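Local coordinates for protein HpuA (Kingella denitrificans ATCC 33394, PDB 5EC6) that probably serves as an outer-membrane lipoprotein receptor that binds haemoglobin, so that iron-bearing porphyrin can be taken up by the bacterium, at residues G127-L131 / S193-R197. Residues are numbered along the deposited sequence; the frame is centred on the assembly and turned at random.
Sequences GMNAL and SYETR
Tyr194 lays its ring, from an extended backbone (phi/psi -153/119, chi1 t), across Met128 and Ala130, its CE2 lying 3.9 Å from Met128 CB and 3.8 Å from Ala130 CB. At the ring's tip the hydroxyl meets the start of a short 3-10 turn, 129-131: Ala130 N donates to Tyr194 OH at 2.9 Å and a nearly straight 169°. The first amides of such a turn lack partners within it, and a tyrosine, long and polar-tipped, can supply one; its OH also hydrogen-bonds Glu178 on strand 174-185. Leu131 N to Met128 O, 3.2 Å, closes the turn. Ala130, with only a methyl, lets the ring come close. The arrangement joins the loop between strands 115-118 and 136-142 to the segment 193-197, whose short strand 195-196 pairs antiparallel with 99-100, within HpuA's beta-rich, barrel-containing fold. Met128 has a positive phi (59/83); its flexible thioether (chi1 m, chi2 off-rotamer at -144°, chi3 m) makes a Met-aromatic contact, SD 4.4 Å from the Tyr194 ring centroid in an oblique approach. Two residues further on, Thr196 likewise points toward the loop, its CA 6.6 Å from Met128 CA, and its compact side chain leaves room for Met128 CG, 3.6 Å from Thr196 OG1.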
# COMPACT_ATOMS: atom_id res chain seq x y z
N GLY A 127 -15.39 0.78 -7.50
CA GLY A 127 -14.76 -0.46 -7.93
C GLY A 127 -13.26 -0.38 -7.67
O GLY A 127 -12.82 0.04 -6.59
N MET A 128 -12.47 -0.74 -8.69
CA MET A 128 -11.04 -0.48 -8.69
C MET A 128 -10.40 -1.15 -7.50
O MET A 128 -10.16 -0.56 -6.44
CB MET A 128 -10.72 0.99 -8.70
CG MET A 128 -11.21 1.64 -10.00
SD MET A 128 -10.13 2.94 -10.62
CE MET A 128 -9.68 3.70 -9.10
N ASN A 129 -10.15 -2.41 -7.73
CA ASN A 129 -9.81 -3.30 -6.71
C ASN A 129 -8.46 -3.00 -6.07
O ASN A 129 -8.30 -3.34 -4.91
CB ASN A 129 -9.82 -4.70 -7.24
CG ASN A 129 -11.23 -5.21 -7.52
OD1 ASN A 129 -12.24 -4.68 -7.04
ND2 ASN A 129 -11.29 -6.26 -8.32
N ALA A 130 -7.50 -2.39 -6.78
CA ALA A 130 -6.16 -2.13 -6.17
C ALA A 130 -6.24 -1.20 -4.98
O ALA A 130 -5.38 -1.21 -4.13
CB ALA A 130 -5.21 -1.56 -7.19
N LEU A 131 -7.29 -0.36 -4.95
CA LEU A 131 -7.40 0.69 -3.96
C LEU A 131 -8.05 0.21 -2.68
O LEU A 131 -7.99 0.90 -1.69
CB LEU A 131 -8.30 1.82 -4.50
CG LEU A 131 -7.94 2.57 -5.78
CD1 LEU A 131 -9.17 3.39 -6.16
CD2 LEU A 131 -6.72 3.46 -5.53
N SER A 193 -1.06 4.16 -14.43
CA SER A 193 -2.31 4.16 -15.20
C SER A 193 -3.25 3.11 -14.72
O SER A 193 -2.88 1.93 -14.51
CB SER A 193 -2.06 3.96 -16.69
OG SER A 193 -1.26 5.01 -17.18
N TYR A 194 -4.51 3.48 -14.55
CA TYR A 194 -5.49 2.55 -14.05
C TYR A 194 -6.85 2.95 -14.54
O TYR A 194 -7.34 4.03 -14.18
CB TYR A 194 -5.49 2.55 -12.53
CG TYR A 194 -6.12 1.39 -11.82
CD1 TYR A 194 -6.27 0.12 -12.42
CD2 TYR A 194 -6.51 1.52 -10.49
CE1 TYR A 194 -6.79 -0.93 -11.72
CE2 TYR A 194 -7.05 0.48 -9.78
CZ TYR A 194 -7.20 -0.77 -10.39
OH TYR A 194 -7.73 -1.77 -9.62
N GLU A 195 -7.47 2.04 -15.30
CA GLU A 195 -8.84 2.22 -15.80
C GLU A 195 -9.50 0.88 -15.81
O GLU A 195 -8.95 -0.11 -16.34
CB GLU A 195 -8.85 2.78 -17.22
CG GLU A 195 -10.25 2.85 -17.83
CD GLU A 195 -10.30 3.51 -19.20
OE1 GLU A 195 -9.28 4.03 -19.70
OE2 GLU A 195 -11.43 3.53 -19.75
N THR A 196 -10.67 0.79 -15.19
CA THR A 196 -11.42 -0.46 -15.23
C THR A 196 -12.77 -0.18 -15.87
O THR A 196 -13.11 0.97 -16.15
CB THR A 196 -11.59 -1.03 -13.81
OG1 THR A 196 -12.26 -0.07 -12.99
CG2 THR A 196 -10.22 -1.32 -13.21
N ARG A 197 -13.54 -1.25 -16.10
CA ARG A 197 -14.94 -1.12 -16.55
C ARG A 197 -15.87 -2.08 -15.82
O ARG A 197 -15.65 -3.29 -15.86
CB ARG A 197 -15.03 -1.31 -18.07
CG ARG A 197 -15.51 -0.05 -18.79
CD ARG A 197 -15.06 0.04 -20.25
NE ARG A 197 -14.98 1.43 -20.69
CZ ARG A 197 -16.03 2.26 -20.82
NH1 ARG A 197 -17.27 1.86 -20.56
NH2 ARG A 197 -15.83 3.51 -21.23